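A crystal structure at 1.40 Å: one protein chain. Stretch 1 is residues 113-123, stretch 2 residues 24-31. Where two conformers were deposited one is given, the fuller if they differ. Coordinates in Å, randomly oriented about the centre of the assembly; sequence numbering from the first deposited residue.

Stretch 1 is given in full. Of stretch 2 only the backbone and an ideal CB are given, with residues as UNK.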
# COMPACT_ATOMS: atom_id res chain seq x y z
N ARG A 113 -9.29 -11.96 -7.21
CA ARG A 113 -8.01 -11.72 -6.53
C ARG A 113 -6.93 -12.55 -7.23
O ARG A 113 -7.21 -13.65 -7.74
CB ARG A 113 -8.11 -12.06 -5.06
CG ARG A 113 -9.15 -11.22 -4.32
CD ARG A 113 -9.09 -11.39 -2.81
NE ARG A 113 -10.09 -10.59 -2.10
CZ ARG A 113 -11.23 -11.06 -1.61
NH1 ARG A 113 -11.60 -12.33 -1.77
NH2 ARG A 113 -12.05 -10.28 -0.92
N PHE A 114 -5.72 -12.02 -7.27
CA PHE A 114 -4.65 -12.59 -8.07
C PHE A 114 -3.33 -12.04 -7.62
O PHE A 114 -3.26 -11.13 -6.81
CB PHE A 114 -4.88 -12.34 -9.56
CG PHE A 114 -5.05 -10.89 -9.92
CD1 PHE A 114 -3.97 -10.14 -10.38
CD2 PHE A 114 -6.28 -10.28 -9.85
CE1 PHE A 114 -4.13 -8.82 -10.72
CE2 PHE A 114 -6.42 -8.95 -10.20
CZ PHE A 114 -5.33 -8.23 -10.64
N TYR A 115 -2.26 -12.57 -8.19
CA TYR A 115 -0.91 -12.12 -7.87
C TYR A 115 -0.35 -11.21 -8.95
O TYR A 115 -0.61 -11.43 -10.14
CB TYR A 115 0.04 -13.30 -7.75
CG TYR A 115 -0.32 -14.24 -6.63
CD1 TYR A 115 -0.18 -13.87 -5.30
CD2 TYR A 115 -0.85 -15.49 -6.90
CE1 TYR A 115 -0.52 -14.75 -4.27
CE2 TYR A 115 -1.20 -16.35 -5.89
CZ TYR A 115 -1.04 -15.98 -4.57
OH TYR A 115 -1.39 -16.85 -3.56
N ASP A 116 0.42 -10.22 -8.54
CA ASP A 116 1.26 -9.48 -9.48
C ASP A 116 2.53 -10.27 -9.79
O ASP A 116 2.72 -11.35 -9.24
CB ASP A 116 1.45 -8.03 -9.03
CG ASP A 116 2.61 -7.80 -8.12
OD1 ASP A 116 3.25 -8.76 -7.64
OD2 ASP A 116 2.94 -6.61 -7.87
N PRO A 117 3.37 -9.79 -10.71
CA PRO A 117 4.55 -10.54 -11.09
C PRO A 117 5.51 -10.86 -9.93
O PRO A 117 6.30 -11.79 -10.06
CB PRO A 117 5.23 -9.62 -12.12
CG PRO A 117 4.05 -8.93 -12.75
CD PRO A 117 3.17 -8.61 -11.58
N ASP A 118 5.46 -10.12 -8.83
CA ASP A 118 6.33 -10.34 -7.69
C ASP A 118 5.63 -11.14 -6.60
O ASP A 118 6.24 -11.43 -5.56
CB ASP A 118 6.83 -9.01 -7.13
CG ASP A 118 7.80 -8.35 -8.05
OD1 ASP A 118 9.02 -8.58 -7.88
OD2 ASP A 118 7.34 -7.65 -8.97
N GLY A 119 4.37 -11.51 -6.82
CA GLY A 119 3.61 -12.23 -5.83
C GLY A 119 2.82 -11.40 -4.86
O GLY A 119 2.22 -11.96 -3.93
N HIS A 120 2.75 -10.08 -5.05
CA HIS A 120 1.92 -9.27 -4.18
C HIS A 120 0.45 -9.60 -4.47
O HIS A 120 0.10 -9.85 -5.64
CB HIS A 120 2.14 -7.76 -4.40
CG HIS A 120 3.51 -7.30 -4.05
ND1 HIS A 120 4.03 -7.37 -2.77
CD2 HIS A 120 4.48 -6.74 -4.82
CE1 HIS A 120 5.24 -6.85 -2.78
NE2 HIS A 120 5.54 -6.47 -4.01
N ALA A 121 -0.41 -9.59 -3.46
CA ALA A 121 -1.81 -9.93 -3.61
C ALA A 121 -2.59 -8.71 -4.04
O ALA A 121 -2.50 -7.63 -3.41
CB ALA A 121 -2.35 -10.51 -2.30
N ILE A 122 -3.37 -8.87 -5.11
CA ILE A 122 -4.23 -7.84 -5.67
C ILE A 122 -5.69 -8.27 -5.71
O ILE A 122 -6.00 -9.40 -6.08
CB ILE A 122 -3.85 -7.49 -7.12
CG1 ILE A 122 -2.49 -6.80 -7.17
CG2 ILE A 122 -4.91 -6.60 -7.76
CD1 ILE A 122 -1.91 -6.74 -8.56
N GLU A 123 -6.56 -7.33 -5.38
CA GLU A 123 -8.00 -7.51 -5.55
C GLU A 123 -8.50 -6.46 -6.49
O GLU A 123 -8.14 -5.30 -6.37
CB GLU A 123 -8.70 -7.37 -4.19
CG GLU A 123 -10.22 -7.43 -4.30
CD GLU A 123 -10.93 -7.39 -2.99
OE1 GLU A 123 -10.34 -7.77 -1.97
OE2 GLU A 123 -12.09 -6.92 -3.03
N UNK A 24 4.92 -2.77 -17.06
CA UNK A 24 4.17 -3.32 -18.17
C UNK A 24 2.92 -4.09 -17.68
O UNK A 24 1.86 -4.00 -18.27
CB UNK A 24 5.07 -4.24 -19.00
N UNK A 25 3.06 -4.84 -16.60
CA UNK A 25 1.90 -5.52 -16.01
C UNK A 25 0.81 -4.53 -15.59
O UNK A 25 -0.37 -4.67 -15.97
CB UNK A 25 2.34 -6.35 -14.80
N UNK A 26 1.18 -3.54 -14.77
CA UNK A 26 0.17 -2.61 -14.23
C UNK A 26 -0.44 -1.72 -15.30
O UNK A 26 -1.64 -1.44 -15.27
CB UNK A 26 0.79 -1.73 -13.14
N UNK A 27 0.38 -1.30 -16.27
CA UNK A 27 -0.12 -0.46 -17.38
C UNK A 27 -0.85 -1.30 -18.42
O UNK A 27 -1.99 -0.96 -18.78
CB UNK A 27 1.03 0.30 -18.04
N UNK A 28 -0.26 -2.42 -18.88
CA UNK A 28 -0.89 -3.21 -20.00
C UNK A 28 -2.03 -4.12 -19.60
O UNK A 28 -2.99 -4.31 -20.35
CB UNK A 28 0.17 -4.08 -20.68
N UNK A 29 -1.90 -4.76 -18.44
CA UNK A 29 -2.90 -5.71 -18.03
C UNK A 29 -3.93 -5.03 -17.17
O UNK A 29 -5.11 -5.20 -17.41
CB UNK A 29 -2.26 -6.89 -17.29
N UNK A 30 -3.50 -4.25 -16.16
CA UNK A 30 -4.49 -3.62 -15.27
C UNK A 30 -5.01 -2.30 -15.79
O UNK A 30 -6.02 -1.82 -15.29
CB UNK A 30 -3.88 -3.40 -13.88
N UNK A 31 -4.41 -1.72 -16.82
CA UNK A 31 -4.91 -0.48 -17.39
C UNK A 31 -4.62 0.75 -16.56
O UNK A 31 -5.32 1.75 -16.66
CB UNK A 31 -6.42 -0.59 -17.60

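Stretch 1 is a hairpin: strands 113-115 and 121-123 pair through F114 and I122, whose backbone hydrogen bonds run in both directions, and a type I turn from D116 to G119 lies in the connection. F114, D116 and I122 direct their CA-to-CB bonds toward stretch 2, with P117 beside them. The side they offer is therefore largely apolar, with one carboxylate in it.

Position 24 lies in the helix, and its CA-to-CB bond is out of reach of the hairpin, with nothing of stretch 1 within 5.5 Å of the ideal CB. Stretch 1 sets no preference here; the residue is S24, whose backbone O accepts a hydrogen bond from the N of position 28.

Position 25 is where the CA atoms of the two stretches come nearest, opposite P117. The CA-to-CB bond points toward the hairpin, and the ideal CB is already 3.7 Å from P117 CG. Ahead lie the proline ring, D116 CB, the F114 ring and the end of I122, a setting for a sizeable apolar side chain, whether leucine, methionine or an aromatic. It is F25, with chi1 in t. P117 CD sits over one face of the ring, 3.5 Å from its centroid and 13° off the normal, a CH-pi contact. The rim meets other groups: F25 CZ is 4.0 Å from F114 CE1, and F25 CE2 is 4.1 Å from I122 CD1, both near the ring plane.

At position 26 the CA-to-CB bond points sideways and the ideal CB touches nothing of stretch 1, so a short side chain would fall short. The carboxylate of D116 offers an acceptor at a distance. D116 OD1 already receives the backbone N of D118 and of H120, each at 2.9 Å, whereas OD2 has no partner within stretch 1. A long side chain ending in a donor would suit, such as lysine, arginine or tyrosine. The residue is Y26; its OH donates a hydrogen bond to D116 OD2 at 2.7 Å, near the plane of the tyrosine ring. The same side chain packs on I122, with CE2 of Y26 3.8 Å from I122 CD1, so the polar bond is made beside an apolar contact.

Positions 27, 28 and 29 point out of reach, and stretch 1 leaves their choice open. They hold R27, D28 and R29; R27 NE and D28 OD1 form a long salt bridge at 3.9 Å. A wider pi-type turn spans 25-29.

Position 30 again points toward the hairpin, but its ideal CB has nothing of stretch 1 within 5.5 Å. The apolar ends of F114 and I122 invite a side chain long enough to reach them: leucine, isoleucine, methionine or phenylalanine. It is L30, whose CD1 lies 4.1 Å from F114 CE1 and whose CD2 lies 4.2 Å from I122 CD1, so its two methyls meet both strands.

Position 31 leaves helical angles with phi at 75°, which favours glycine, although asparagine can also adopt it. The residue is G31, beyond reach of stretch 1.

Stretch 2, residues 24-31: SFYRDRLG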
# COMPACT_ATOMS: atom_id res chain seq x y z
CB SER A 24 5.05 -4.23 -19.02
OG SER A 24 6.11 -3.50 -19.62
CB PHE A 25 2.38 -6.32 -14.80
CG PHE A 25 1.28 -7.02 -14.06
CD1 PHE A 25 0.85 -8.24 -14.50
CD2 PHE A 25 0.71 -6.49 -12.94
CE1 PHE A 25 -0.14 -8.92 -13.83
CE2 PHE A 25 -0.30 -7.15 -12.29
CZ PHE A 25 -0.69 -8.39 -12.72
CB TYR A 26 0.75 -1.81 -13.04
CG TYR A 26 0.84 -2.61 -11.77
CD1 TYR A 26 2.04 -3.14 -11.31
CD2 TYR A 26 -0.29 -2.87 -11.05
CE1 TYR A 26 2.10 -3.88 -10.16
CE2 TYR A 26 -0.27 -3.60 -9.90
CZ TYR A 26 0.94 -4.13 -9.43
OH TYR A 26 0.92 -4.86 -8.26
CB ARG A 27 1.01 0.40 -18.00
CG ARG A 27 0.52 1.53 -18.95
CD ARG A 27 1.70 2.23 -19.66
NE ARG A 27 2.58 1.24 -20.25
CZ ARG A 27 3.90 1.37 -20.43
NH1 ARG A 27 4.58 0.37 -20.97
NH2 ARG A 27 4.55 2.48 -20.10
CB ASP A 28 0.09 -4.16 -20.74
CG ASP A 28 1.19 -3.45 -21.49
OD1 ASP A 28 1.23 -2.19 -21.47
OD2 ASP A 28 2.03 -4.19 -22.04
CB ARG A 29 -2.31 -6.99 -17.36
CG ARG A 29 -1.41 -7.82 -18.24
CD ARG A 29 -2.10 -8.23 -19.53
NE ARG A 29 -1.34 -9.20 -20.30
CZ ARG A 29 -1.64 -9.56 -21.54
NH1 ARG A 29 -2.70 -9.05 -22.15
NH2 ARG A 29 -0.89 -10.45 -22.15
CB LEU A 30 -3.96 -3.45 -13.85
CG LEU A 30 -4.24 -4.66 -12.97
CD1 LEU A 30 -3.62 -5.91 -13.58
CD2 LEU A 30 -3.75 -4.38 -11.57
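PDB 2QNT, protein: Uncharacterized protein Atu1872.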